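PDB 2ECE: selenium-binding protein from Sulfolobus tokodaii, which is of unknown precise function but probably binds selenium, and folds as a beta-propeller. Local coordinates for residues N79-A84 and V143-D148; G360-G365 and G427-D432; P24-Y29 and D49-S54; L66-D71 and S105-I110; I282-Y287 and E295-I300. One frame throughout, in Å; residues are numbered along the deposited sequence.

How the contacts relate
All five contacts belong to one seven-bladed beta-propeller, yet each level of the fold uses its own chemistry. Contact 1, wholly buried, ties a loop of one blade to the first strand of the next with a disulfide. Contact 4 shares that first blade and lies about 6 Å from contact 1 between nearest atoms, but it is partly buried and relies on charge, aromatic stacking and short hydrogen bonds. Contact 2 joins the outermost strands of two blades by apolar side chains, without a direct hydrogen bond. Contacts 3 and 5 lie within single blades: contact 3 is a largely buried turn rich in side-chain bonds, contact 5 a bulged hairpin with a solvent-facing rim.

Contact 1 (N79-A84 and V143-D148); sequences NACSSA and VHCGPD
Three first torsions set this contact: Cys81 (chi1 55°), Ser83 and Cys145 (chi1 32°) all turn their gamma atoms into the crowded position between backbone N and carbonyl carbon. The result is a disulfide staple between two successive blades of the beta-propeller, linking the loop 79-84 to the end of strand 140-145. Cys81 SG and Cys145 SG are bonded at 2.0 Å with a positive torsion of 102° about the S-S bond, a right-handed bridge. The first torsion of Cys145 falls short of the staggered value, which suggests mild strain on that half of the cystine. Its CB rests 3.7 Å from Ala80 CA.

Beside the covalent link runs a polar one. Ser83 OG donates to Cys145 O at 2.9 Å, coming from above the carbonyl plane, and accepts a hydrogen bond from a water at 2.7 Å. That water also takes the N-H of Cys81 and donates to Gly146 O, so it bridges both segments; Gly146 O has a further partner in His171. An alanine in place of Ser83 removes the hydroxyl that bonds Cys145 O and the water, and would probably loosen the seam next to the disulfide. The 3-10 turn that presents Ser83 is closed by Ala84 N bonding to Cys81 O at 2.9 Å, and Pro147 CG lies 3.6 Å from Ser83 O.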
# COMPACT_ATOMS: atom_id res chain seq x y z
N ASN A 79 -11.64 4.14 -9.38
CA ASN A 79 -12.98 3.59 -9.42
C ASN A 79 -13.01 2.38 -10.35
O ASN A 79 -13.72 1.41 -10.12
CB ASN A 79 -13.99 4.64 -9.92
CG ASN A 79 -13.75 5.02 -11.37
OD1 ASN A 79 -12.69 5.55 -11.71
ND2 ASN A 79 -14.73 4.75 -12.23
N ALA A 80 -12.22 2.44 -11.42
CA ALA A 80 -12.16 1.35 -12.39
C ALA A 80 -10.77 1.23 -12.99
O ALA A 80 -10.02 2.20 -13.06
CB ALA A 80 -13.19 1.58 -13.51
N CYS A 81 -10.43 0.02 -13.41
CA CYS A 81 -9.13 -0.21 -13.99
C CYS A 81 -9.12 -1.38 -14.98
O CYS A 81 -10.17 -1.78 -15.47
CB CYS A 81 -8.10 -0.40 -12.88
SG CYS A 81 -8.45 -1.70 -11.65
N SER A 82 -7.94 -1.93 -15.27
CA SER A 82 -7.82 -3.03 -16.23
C SER A 82 -8.76 -4.21 -15.99
O SER A 82 -9.11 -4.94 -16.92
CB SER A 82 -6.37 -3.52 -16.29
OG SER A 82 -5.53 -2.50 -16.80
N SER A 83 -9.16 -4.41 -14.73
CA SER A 83 -10.06 -5.51 -14.39
C SER A 83 -11.39 -5.41 -15.13
O SER A 83 -12.12 -6.39 -15.22
CB SER A 83 -10.31 -5.52 -12.88
OG SER A 83 -10.91 -4.29 -12.47
N ALA A 84 -11.70 -4.22 -15.66
CA ALA A 84 -12.95 -4.01 -16.39
C ALA A 84 -13.00 -4.80 -17.70
O ALA A 84 -14.08 -5.02 -18.26
CB ALA A 84 -13.15 -2.53 -16.68
N VAL A 143 -8.00 0.16 -1.19
CA VAL A 143 -9.03 0.32 -2.21
C VAL A 143 -8.58 -0.41 -3.48
O VAL A 143 -7.46 -0.19 -3.95
CB VAL A 143 -9.26 1.79 -2.61
CG1 VAL A 143 -10.32 1.86 -3.71
CG2 VAL A 143 -9.69 2.59 -1.40
N HIS A 144 -9.45 -1.26 -4.02
CA HIS A 144 -9.14 -1.98 -5.25
C HIS A 144 -10.33 -1.91 -6.21
O HIS A 144 -11.48 -2.05 -5.79
CB HIS A 144 -8.81 -3.46 -4.96
CG HIS A 144 -7.39 -3.69 -4.57
ND1 HIS A 144 -6.33 -3.25 -5.34
CD2 HIS A 144 -6.84 -4.31 -3.50
CE1 HIS A 144 -5.19 -3.59 -4.76
NE2 HIS A 144 -5.47 -4.24 -3.64
N CYS A 145 -10.04 -1.69 -7.49
CA CYS A 145 -11.07 -1.61 -8.53
C CYS A 145 -11.33 -3.01 -9.07
O CYS A 145 -10.45 -3.63 -9.68
CB CYS A 145 -10.61 -0.65 -9.66
SG CYS A 145 -8.80 -0.68 -9.92
N GLY A 146 -12.53 -3.53 -8.84
CA GLY A 146 -12.87 -4.85 -9.33
C GLY A 146 -13.74 -4.76 -10.57
O GLY A 146 -14.18 -3.67 -10.94
N PRO A 147 -14.01 -5.89 -11.25
CA PRO A 147 -14.85 -5.89 -12.45
C PRO A 147 -16.29 -5.52 -12.12
O PRO A 147 -16.95 -4.78 -12.85
CB PRO A 147 -14.77 -7.34 -12.93
CG PRO A 147 -13.53 -7.89 -12.28
CD PRO A 147 -13.56 -7.25 -10.92
N ASP A 148 -16.74 -6.04 -10.99
CA ASP A 148 -18.10 -5.88 -10.50
C ASP A 148 -18.37 -4.73 -9.54
O ASP A 148 -19.50 -4.25 -9.47
CB ASP A 148 -18.53 -7.20 -9.86
CG ASP A 148 -17.61 -7.61 -8.72
OD1 ASP A 148 -16.44 -7.16 -8.70
OD2 ASP A 148 -18.05 -8.40 -7.86
O HOH W 1 -12.52 -2.12 -12.97

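Contact 2 (G360-G365 and G427-D432); sequences GKVKLG and GGLEID
Ile431 makes the central apolar contacts. Its CG1 crosses obliquely against Val362, 3.9 Å from Val362 CB, while its terminal CD1 meets Leu364 CD2 tip to tip at 3.7 Å. CG1 lies anti to the carbonyl carbon (chi1 -59°) and the chain then extends, which carries CD1 past Val362 as far as Leu364; there it also lies 3.8 Å from Lys363 O. Val362 turns its CG1 branch across the gap, where it comes within 3.5 Å of the backbone oxygen of Leu429.

At the other end the fit depends on a missing side chain: Leu429 CB sits 4.0 Å from Gly360 CA, and a beta carbon on Gly360 would collide with it. Leu429 itself holds an unusual first torsion of -123°, away from any staggered position.

No direct hydrogen bond spans the gap. A water gives two long, weak bonds, one to Lys361 O and one to Leu429 O, on the side where Lys361, Lys363 and Glu430 are exposed. The strand axes approach to 6.1 Å and run at 33° to each other, wider than neighbours in one sheet, as expected for propeller blades packed face against face. Each strand is the outermost of its own blade. Next to them, Val345 of strand 344-349 meets both Val362 and Leu429, and Leu421 of strand 417-423 touches Val362, Leu429 and Ile431.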
# COMPACT_ATOMS: atom_id res chain seq x y z
N GLY A 360 19.68 -4.97 -5.84
CA GLY A 360 19.73 -3.52 -5.71
C GLY A 360 19.37 -3.04 -4.31
O GLY A 360 18.46 -3.59 -3.68
N LYS A 361 20.07 -2.02 -3.84
CA LYS A 361 19.83 -1.47 -2.50
C LYS A 361 20.27 -0.01 -2.40
O LYS A 361 21.40 0.33 -2.73
CB LYS A 361 20.59 -2.29 -1.46
CG LYS A 361 20.48 -1.74 -0.04
CD LYS A 361 21.53 -2.33 0.91
CE LYS A 361 21.39 -3.83 1.07
NZ LYS A 361 22.40 -4.36 2.03
N VAL A 362 19.37 0.86 -1.94
CA VAL A 362 19.71 2.26 -1.75
C VAL A 362 19.39 2.64 -0.31
O VAL A 362 18.53 2.03 0.33
CB VAL A 362 18.92 3.19 -2.71
CG1 VAL A 362 19.32 2.90 -4.15
CG2 VAL A 362 17.42 3.01 -2.52
N LYS A 363 20.10 3.63 0.21
CA LYS A 363 19.90 4.09 1.58
C LYS A 363 19.22 5.45 1.60
O LYS A 363 19.67 6.38 0.93
CB LYS A 363 21.23 4.18 2.33
CG LYS A 363 22.08 2.93 2.29
CD LYS A 363 23.37 3.14 3.07
CE LYS A 363 24.44 2.15 2.67
NZ LYS A 363 24.00 0.74 2.87
N LEU A 364 18.15 5.56 2.37
CA LEU A 364 17.40 6.81 2.48
C LEU A 364 16.92 6.94 3.92
O LEU A 364 16.21 6.06 4.42
CB LEU A 364 16.20 6.80 1.53
CG LEU A 364 16.44 6.73 0.02
CD1 LEU A 364 15.14 6.35 -0.69
CD2 LEU A 364 16.95 8.09 -0.49
N GLY A 365 17.30 8.03 4.58
CA GLY A 365 16.89 8.25 5.97
C GLY A 365 17.15 7.03 6.84
O GLY A 365 18.23 6.44 6.78
N GLY A 427 18.65 -5.64 -13.35
CA GLY A 427 19.31 -5.62 -12.06
C GLY A 427 20.02 -4.31 -11.79
O GLY A 427 20.93 -3.93 -12.53
N GLY A 428 19.61 -3.62 -10.72
CA GLY A 428 20.23 -2.35 -10.37
C GLY A 428 19.23 -1.32 -9.87
O GLY A 428 18.13 -1.20 -10.42
N LEU A 429 19.63 -0.58 -8.83
CA LEU A 429 18.77 0.46 -8.24
C LEU A 429 19.59 1.70 -7.89
O LEU A 429 20.56 1.62 -7.14
CB LEU A 429 18.13 -0.07 -6.95
CG LEU A 429 16.61 -0.11 -6.76
CD1 LEU A 429 16.32 -0.05 -5.27
CD2 LEU A 429 15.93 1.05 -7.48
N GLU A 430 19.19 2.86 -8.42
CA GLU A 430 19.89 4.12 -8.15
C GLU A 430 18.89 5.20 -7.74
O GLU A 430 17.74 5.19 -8.17
CB GLU A 430 20.64 4.61 -9.39
CG GLU A 430 21.80 3.73 -9.87
CD GLU A 430 22.95 3.68 -8.88
OE1 GLU A 430 23.20 4.69 -8.20
OE2 GLU A 430 23.61 2.61 -8.81
N ILE A 431 19.35 6.14 -6.92
CA ILE A 431 18.50 7.25 -6.50
C ILE A 431 18.60 8.33 -7.56
O ILE A 431 19.70 8.72 -7.95
CB ILE A 431 18.99 7.87 -5.16
CG1 ILE A 431 19.00 6.81 -4.06
CG2 ILE A 431 18.10 9.02 -4.77
CD1 ILE A 431 19.74 7.26 -2.81
N ASP A 432 17.47 8.81 -8.05
CA ASP A 432 17.52 9.88 -9.05
C ASP A 432 17.92 11.12 -8.26
O ASP A 432 17.26 11.48 -7.29
CB ASP A 432 16.16 10.10 -9.69
CG ASP A 432 16.24 11.00 -10.91
OD1 ASP A 432 16.59 10.50 -11.99
OD2 ASP A 432 15.97 12.21 -10.78
O HOH W 2 23.02 2.18 -4.98

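Contact 3 (P24-Y29 and D49-S54); sequences PEDLAY and DVNPKS
The Asp26 carboxylate and the Asn51 amide lie side by side and point the same way, their planes within 1° of parallel; Asn51 ND2 reaches Asp26 OD1 at 3.0 Å, but the bend at hydrogen makes this bond weak. The other branch of the amide, OD1, is met from above its plane by Lys53 N. On the Asp49 carboxylate, Asn51 N arrives nearly along the C-O axis of OD1, at 3.1 Å, whereas Ser54 OG approaches OD2 from above the plane at 2.6 Å. Asp49 and Asn51 thus each form an Asx turn, and together they brace the type I turn from Asn51 to Ser54. Arg118 forms a salt bridge to Asp49 OD2; an alanine at Asp49 removes the acceptor of Asn51 N and Ser54 OG as well as the charge paired with Arg118, and would probably slacken the turn.

Across the segments, Val50 N donates to Asp26 O at 3.0 Å, next to the antiparallel, non-hydrogen-bonded pair Leu27-Asp49. Val50 CG1 presses against Glu25 CG at 3.4 Å, while the Glu25 carboxylate is bound by Arg394. Strand 27-33 has strand 443-449 on its other side, the Velcro-like closure of a beta-propeller, in which N- and C-terminal strands complete one blade.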
# COMPACT_ATOMS: atom_id res chain seq x y z
N PRO A 24 4.31 6.18 -20.72
CA PRO A 24 4.71 6.45 -19.33
C PRO A 24 3.73 7.38 -18.62
O PRO A 24 2.90 8.02 -19.26
CB PRO A 24 6.09 7.11 -19.49
CG PRO A 24 6.54 6.69 -20.86
CD PRO A 24 5.27 6.77 -21.66
N GLU A 25 3.85 7.46 -17.30
CA GLU A 25 2.99 8.32 -16.49
C GLU A 25 3.41 9.79 -16.58
O GLU A 25 4.59 10.10 -16.61
CB GLU A 25 3.03 7.87 -15.02
CG GLU A 25 4.36 8.12 -14.30
CD GLU A 25 5.43 7.07 -14.60
OE1 GLU A 25 5.19 6.18 -15.45
OE2 GLU A 25 6.51 7.13 -13.97
N ASP A 26 2.43 10.69 -16.61
CA ASP A 26 2.69 12.13 -16.65
C ASP A 26 2.57 12.74 -15.26
O ASP A 26 3.21 13.75 -14.95
CB ASP A 26 1.69 12.86 -17.55
CG ASP A 26 1.97 12.69 -19.03
OD1 ASP A 26 3.16 12.71 -19.42
OD2 ASP A 26 1.00 12.55 -19.80
N LEU A 27 1.74 12.13 -14.42
CA LEU A 27 1.49 12.64 -13.08
C LEU A 27 1.51 11.58 -12.01
O LEU A 27 1.36 10.39 -12.28
CB LEU A 27 0.12 13.33 -13.03
CG LEU A 27 -0.19 14.40 -14.06
CD1 LEU A 27 -1.70 14.59 -14.14
CD2 LEU A 27 0.53 15.69 -13.71
N ALA A 28 1.66 12.04 -10.77
CA ALA A 28 1.67 11.17 -9.61
C ALA A 28 0.76 11.80 -8.56
O ALA A 28 0.98 12.92 -8.12
CB ALA A 28 3.08 11.04 -9.06
N TYR A 29 -0.29 11.08 -8.19
CA TYR A 29 -1.21 11.57 -7.18
C TYR A 29 -0.68 11.01 -5.86
O TYR A 29 -0.37 9.83 -5.77
CB TYR A 29 -2.62 11.05 -7.47
CG TYR A 29 -3.18 11.57 -8.78
CD1 TYR A 29 -3.47 12.92 -8.95
CD2 TYR A 29 -3.42 10.70 -9.85
CE1 TYR A 29 -3.99 13.41 -10.16
CE2 TYR A 29 -3.93 11.17 -11.06
CZ TYR A 29 -4.22 12.53 -11.21
OH TYR A 29 -4.75 13.00 -12.39
N ASP A 49 3.84 16.65 -10.87
CA ASP A 49 4.21 16.55 -12.28
C ASP A 49 5.43 15.66 -12.29
O ASP A 49 6.48 15.98 -11.72
CB ASP A 49 4.57 17.92 -12.87
CG ASP A 49 4.68 17.88 -14.39
OD1 ASP A 49 5.15 16.85 -14.93
OD2 ASP A 49 4.31 18.89 -15.04
N VAL A 50 5.29 14.54 -12.97
CA VAL A 50 6.34 13.55 -13.01
C VAL A 50 6.98 13.30 -14.38
O VAL A 50 7.75 12.35 -14.55
CB VAL A 50 5.76 12.27 -12.34
CG1 VAL A 50 5.72 11.10 -13.29
CG2 VAL A 50 6.52 11.97 -11.08
N ASN A 51 6.71 14.19 -15.33
CA ASN A 51 7.24 14.13 -16.70
C ASN A 51 8.49 15.02 -16.80
O ASN A 51 8.40 16.23 -16.67
CB ASN A 51 6.18 14.67 -17.67
CG ASN A 51 6.56 14.50 -19.13
OD1 ASN A 51 7.74 14.50 -19.50
ND2 ASN A 51 5.55 14.38 -19.99
N PRO A 52 9.67 14.42 -17.05
CA PRO A 52 10.96 15.13 -17.16
C PRO A 52 10.99 16.26 -18.18
O PRO A 52 11.76 17.22 -18.04
CB PRO A 52 11.94 14.02 -17.52
CG PRO A 52 11.33 12.82 -16.87
CD PRO A 52 9.88 12.97 -17.23
N LYS A 53 10.15 16.16 -19.21
CA LYS A 53 10.11 17.18 -20.25
C LYS A 53 9.23 18.37 -19.89
O LYS A 53 9.28 19.41 -20.55
CB LYS A 53 9.62 16.56 -21.56
CG LYS A 53 10.65 15.68 -22.25
CD LYS A 53 10.04 14.92 -23.43
CE LYS A 53 9.27 15.84 -24.37
NZ LYS A 53 10.13 16.90 -24.97
N SER A 54 8.43 18.22 -18.84
CA SER A 54 7.55 19.30 -18.42
C SER A 54 8.31 20.40 -17.70
O SER A 54 9.31 20.15 -17.03
CB SER A 54 6.45 18.78 -17.50
OG SER A 54 5.70 19.86 -16.97
O HOH W 3 7.41 9.82 -16.18

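Contact 4 (L66-D71 and S105-I110); sequences LPYIND and SSRIYI
Asp71 points its carboxylate into three donors from the segment opposite, pinning an inter-blade loop of the propeller to the hairpin turn between strands 97-101 and 108-112. Tyr109 comes tip to tip with it, its ring turned 88° from the carboxylate plane, and its OH donates to Asp71 OD2 at a very short 2.5 Å, a bond that would probably be strongly polarised. On the other oxygen, Ser105 OG donates to the anti lone pair of Asp71 OD1 at 2.7 Å. Arg107 crosses the aspartate at about a right angle and completes a salt bridge, NH1 to OD1 at 2.8 Å, with OD1 close to the guanidinium plane but approached from above that of the carboxylate. Two donors therefore grip OD1. Ser105 OG in turn accepts from Arg107 N, an ST turn that fixes the hydroxyl.

The same guanidinium lies flat on Tyr68, planes 12° apart, with Arg107 CZ 3.6 Å from the ring centroid: a stacked cation-pi pair. A bend at chi3 (-62°) of the otherwise extended arginine turns the group onto this face, and Glu127 binds its NE from beyond the segments. Tyr109 has its own apolar cover. Leu66 CD2 stands over the ring centre, 3.7 Å from the centroid, as a CH-pi contact, and Pro67 CD approaches Tyr109 CE2 obliquely at 3.5 Å. At the guanidinium edge a water accepts from Arg107 NH1 and donates to Ile69 O at 2.6 Å.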
# COMPACT_ATOMS: atom_id res chain seq x y z
N LEU A 66 -8.90 18.70 1.36
CA LEU A 66 -10.14 18.11 1.87
C LEU A 66 -10.93 19.03 2.79
O LEU A 66 -10.36 19.89 3.45
CB LEU A 66 -9.82 16.79 2.58
CG LEU A 66 -9.08 15.80 1.67
CD1 LEU A 66 -8.76 14.53 2.44
CD2 LEU A 66 -9.95 15.49 0.45
N PRO A 67 -12.26 18.86 2.85
CA PRO A 67 -13.15 19.68 3.69
C PRO A 67 -13.13 19.40 5.18
O PRO A 67 -13.71 20.17 5.95
CB PRO A 67 -14.52 19.44 3.07
CG PRO A 67 -14.42 18.00 2.64
CD PRO A 67 -13.05 17.98 1.97
N TYR A 68 -12.51 18.31 5.60
CA TYR A 68 -12.45 17.99 7.03
C TYR A 68 -11.01 17.75 7.47
O TYR A 68 -10.13 17.52 6.64
CB TYR A 68 -13.28 16.75 7.38
CG TYR A 68 -14.74 16.83 7.00
CD1 TYR A 68 -15.18 16.35 5.76
CD2 TYR A 68 -15.68 17.38 7.87
CE1 TYR A 68 -16.52 16.42 5.41
CE2 TYR A 68 -17.03 17.45 7.52
CZ TYR A 68 -17.44 16.97 6.29
OH TYR A 68 -18.77 17.03 5.94
N ILE A 69 -10.80 17.78 8.78
CA ILE A 69 -9.48 17.57 9.35
C ILE A 69 -9.38 16.17 9.97
O ILE A 69 -10.40 15.58 10.33
CB ILE A 69 -9.19 18.66 10.41
CG1 ILE A 69 -9.01 20.01 9.70
CG2 ILE A 69 -7.95 18.32 11.21
CD1 ILE A 69 -9.05 21.21 10.63
N ASN A 70 -8.16 15.66 10.07
CA ASN A 70 -7.87 14.35 10.65
C ASN A 70 -8.49 13.11 9.99
O ASN A 70 -8.85 12.16 10.67
CB ASN A 70 -8.21 14.33 12.15
CG ASN A 70 -7.32 15.25 12.96
OD1 ASN A 70 -6.10 15.32 12.73
ND2 ASN A 70 -7.90 15.95 13.92
N ASP A 71 -8.59 13.10 8.66
CA ASP A 71 -9.13 11.94 7.94
C ASP A 71 -8.11 10.80 8.04
O ASP A 71 -8.48 9.64 8.15
CB ASP A 71 -9.32 12.25 6.44
CG ASP A 71 -10.62 12.98 6.14
OD1 ASP A 71 -11.71 12.44 6.44
OD2 ASP A 71 -10.56 14.08 5.56
N SER A 105 -11.06 8.55 9.86
CA SER A 105 -12.45 8.99 9.77
C SER A 105 -13.49 8.03 9.17
O SER A 105 -14.67 8.12 9.51
CB SER A 105 -12.53 10.29 8.98
OG SER A 105 -12.22 10.04 7.61
N SER A 106 -13.06 7.15 8.28
CA SER A 106 -13.97 6.22 7.61
C SER A 106 -14.75 6.95 6.51
O SER A 106 -15.67 6.40 5.92
CB SER A 106 -14.95 5.60 8.61
OG SER A 106 -14.28 4.80 9.56
N ARG A 107 -14.37 8.19 6.25
CA ARG A 107 -15.02 8.98 5.21
C ARG A 107 -14.46 8.55 3.86
O ARG A 107 -13.33 8.06 3.79
CB ARG A 107 -14.75 10.47 5.46
CG ARG A 107 -15.26 11.41 4.37
CD ARG A 107 -15.13 12.88 4.80
NE ARG A 107 -15.93 13.20 5.99
CZ ARG A 107 -15.43 13.41 7.20
NH1 ARG A 107 -14.12 13.34 7.42
NH2 ARG A 107 -16.24 13.72 8.21
N ILE A 108 -15.24 8.70 2.80
CA ILE A 108 -14.76 8.34 1.46
C ILE A 108 -14.98 9.51 0.50
O ILE A 108 -16.10 10.02 0.37
CB ILE A 108 -15.49 7.13 0.85
CG1 ILE A 108 -15.34 5.90 1.75
CG2 ILE A 108 -14.90 6.80 -0.54
CD1 ILE A 108 -16.15 4.71 1.28
N TYR A 109 -13.91 9.96 -0.14
CA TYR A 109 -14.03 11.04 -1.11
C TYR A 109 -13.97 10.42 -2.50
O TYR A 109 -13.24 9.45 -2.73
CB TYR A 109 -12.87 12.03 -0.96
CG TYR A 109 -12.78 12.70 0.39
CD1 TYR A 109 -11.94 12.20 1.39
CD2 TYR A 109 -13.52 13.84 0.67
CE1 TYR A 109 -11.83 12.83 2.62
CE2 TYR A 109 -13.42 14.48 1.91
CZ TYR A 109 -12.57 13.97 2.87
OH TYR A 109 -12.46 14.61 4.09
N ILE A 110 -14.76 10.98 -3.42
CA ILE A 110 -14.77 10.53 -4.80
C ILE A 110 -14.22 11.75 -5.53
O ILE A 110 -14.88 12.80 -5.59
CB ILE A 110 -16.20 10.24 -5.30
CG1 ILE A 110 -16.92 9.29 -4.33
CG2 ILE A 110 -16.15 9.62 -6.69
CD1 ILE A 110 -16.24 7.95 -4.15
O HOH W 4 -12.53 14.06 10.05

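Contact 5 (I282-Y287 and E295-I300); sequences IWLWFY and EKVIEI
Strands 282-287 and 295-300 run antiparallel, their axes 142° apart in direction, and a classic beta bulge shifts the register by one residue where Val297 and Ile298 both face Ile282. Ile282 O accepts from Val297 N at 2.9 Å, nearly along the C=O axis, and more weakly from Ile298 N, while Ile282 N donates to Ile298 O at 2.8 Å. Beyond the bulge Leu284 and Glu295 form a regular hydrogen-bonded pair, with Leu284 N in the carbonyl plane of Glu295 O.

On the face with Ile282, Ile298 lies alongside it and points the same way, the two CB atoms 3.7 Å apart. The bulge brings Val297 CG1 to within 3.8 Å of Leu284 CB. Further along, Glu295 OE2 sits in the plane of the Phe286 ring, at its edge, 3.5 Å from CZ, with the carboxylate almost perpendicular to the ring.

The other face carries Trp283 and Lys296. Lys296 CB stands over the six-membered ring, 3.8 Å from its centroid, a CH-pi contact; the lysine then runs on, and NZ forms a salt bridge with Glu299 OE1 at 2.6 Å. Trp283 NE1 bonds to Ser281.

The hairpin belongs to one propeller blade. Ile282 and Ile298 press on strand 334-339 of the next blade, whereas strand 266-274 pairs with 280-288 on the side away from strand 291-304.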
# COMPACT_ATOMS: atom_id res chain seq x y z
N ILE A 282 9.72 -12.00 4.26
CA ILE A 282 8.82 -11.97 3.11
C ILE A 282 8.39 -13.41 2.88
O ILE A 282 9.22 -14.32 2.89
CB ILE A 282 9.51 -11.44 1.86
CG1 ILE A 282 9.99 -10.00 2.11
CG2 ILE A 282 8.57 -11.50 0.67
CD1 ILE A 282 8.90 -9.06 2.61
N TRP A 283 7.10 -13.62 2.69
CA TRP A 283 6.58 -14.95 2.48
C TRP A 283 5.92 -15.10 1.13
O TRP A 283 5.24 -14.19 0.65
CB TRP A 283 5.57 -15.29 3.58
CG TRP A 283 6.18 -15.42 4.94
CD1 TRP A 283 6.75 -14.43 5.69
CD2 TRP A 283 6.28 -16.61 5.72
NE1 TRP A 283 7.19 -14.93 6.89
CE2 TRP A 283 6.91 -16.27 6.94
CE3 TRP A 283 5.88 -17.94 5.52
CZ2 TRP A 283 7.17 -17.21 7.94
CZ3 TRP A 283 6.14 -18.88 6.52
CH2 TRP A 283 6.77 -18.51 7.72
N LEU A 284 6.13 -16.26 0.51
CA LEU A 284 5.56 -16.57 -0.79
C LEU A 284 4.38 -17.52 -0.57
O LEU A 284 4.56 -18.62 -0.05
CB LEU A 284 6.59 -17.27 -1.68
CG LEU A 284 6.14 -17.82 -3.04
CD1 LEU A 284 5.76 -16.67 -3.95
CD2 LEU A 284 7.28 -18.63 -3.67
N TRP A 285 3.18 -17.08 -0.93
CA TRP A 285 2.01 -17.95 -0.81
C TRP A 285 1.77 -18.46 -2.22
O TRP A 285 1.90 -17.70 -3.18
CB TRP A 285 0.79 -17.18 -0.27
CG TRP A 285 0.55 -15.80 -0.85
CD1 TRP A 285 1.09 -14.62 -0.42
CD2 TRP A 285 -0.33 -15.47 -1.94
NE1 TRP A 285 0.59 -13.57 -1.16
CE2 TRP A 285 -0.28 -14.07 -2.09
CE3 TRP A 285 -1.15 -16.22 -2.78
CZ2 TRP A 285 -1.03 -13.40 -3.07
CZ3 TRP A 285 -1.89 -15.56 -3.75
CH2 TRP A 285 -1.83 -14.15 -3.89
N PHE A 286 1.43 -19.74 -2.34
CA PHE A 286 1.21 -20.34 -3.65
C PHE A 286 0.31 -21.57 -3.59
O PHE A 286 0.24 -22.25 -2.55
CB PHE A 286 2.57 -20.72 -4.26
CG PHE A 286 3.37 -21.69 -3.42
CD1 PHE A 286 3.34 -23.05 -3.69
CD2 PHE A 286 4.13 -21.23 -2.34
CE1 PHE A 286 4.06 -23.95 -2.90
CE2 PHE A 286 4.85 -22.12 -1.55
CZ PHE A 286 4.82 -23.49 -1.83
N TYR A 287 -0.38 -21.87 -4.69
CA TYR A 287 -1.27 -23.03 -4.74
C TYR A 287 -0.56 -24.16 -5.47
O TYR A 287 -0.07 -23.99 -6.58
CB TYR A 287 -2.57 -22.68 -5.46
CG TYR A 287 -3.61 -23.77 -5.41
CD1 TYR A 287 -3.74 -24.69 -6.46
CD2 TYR A 287 -4.47 -23.89 -4.32
CE1 TYR A 287 -4.71 -25.70 -6.41
CE2 TYR A 287 -5.44 -24.90 -4.27
CZ TYR A 287 -5.55 -25.79 -5.32
OH TYR A 287 -6.52 -26.78 -5.27
N GLU A 295 5.62 -20.10 2.23
CA GLU A 295 6.99 -20.33 2.67
C GLU A 295 7.77 -19.02 2.80
O GLU A 295 7.58 -18.10 2.02
CB GLU A 295 7.72 -21.24 1.68
CG GLU A 295 7.46 -22.72 1.88
CD GLU A 295 7.89 -23.55 0.69
OE1 GLU A 295 8.85 -23.14 0.00
OE2 GLU A 295 7.27 -24.61 0.46
N LYS A 296 8.65 -18.96 3.80
CA LYS A 296 9.46 -17.78 4.01
C LYS A 296 10.57 -17.80 2.97
O LYS A 296 11.32 -18.77 2.88
CB LYS A 296 10.05 -17.78 5.43
CG LYS A 296 10.91 -16.56 5.74
CD LYS A 296 11.15 -16.39 7.25
CE LYS A 296 11.91 -17.55 7.87
NZ LYS A 296 12.19 -17.31 9.32
N VAL A 297 10.68 -16.73 2.18
CA VAL A 297 11.70 -16.68 1.14
C VAL A 297 12.76 -15.60 1.35
O VAL A 297 13.82 -15.64 0.72
CB VAL A 297 11.05 -16.51 -0.25
CG1 VAL A 297 10.24 -17.75 -0.59
CG2 VAL A 297 10.16 -15.28 -0.28
N ILE A 298 12.47 -14.65 2.22
CA ILE A 298 13.40 -13.57 2.53
C ILE A 298 13.32 -13.24 4.01
O ILE A 298 12.23 -13.14 4.57
CB ILE A 298 13.09 -12.26 1.76
CG1 ILE A 298 13.22 -12.47 0.26
CG2 ILE A 298 14.04 -11.16 2.21
CD1 ILE A 298 12.76 -11.26 -0.56
N GLU A 299 14.47 -13.07 4.65
CA GLU A 299 14.49 -12.71 6.06
C GLU A 299 15.58 -11.67 6.24
O GLU A 299 16.72 -11.88 5.82
CB GLU A 299 14.78 -13.93 6.95
CG GLU A 299 14.65 -13.64 8.44
CD GLU A 299 14.92 -14.85 9.32
OE1 GLU A 299 14.37 -15.93 9.05
OE2 GLU A 299 15.69 -14.71 10.30
N ILE A 300 15.22 -10.55 6.84
CA ILE A 300 16.16 -9.47 7.06
C ILE A 300 16.31 -9.26 8.56
O ILE A 300 15.33 -9.00 9.26
CB ILE A 300 15.68 -8.16 6.40
CG1 ILE A 300 15.52 -8.37 4.89
CG2 ILE A 300 16.67 -7.03 6.69
CD1 ILE A 300 14.93 -7.20 4.16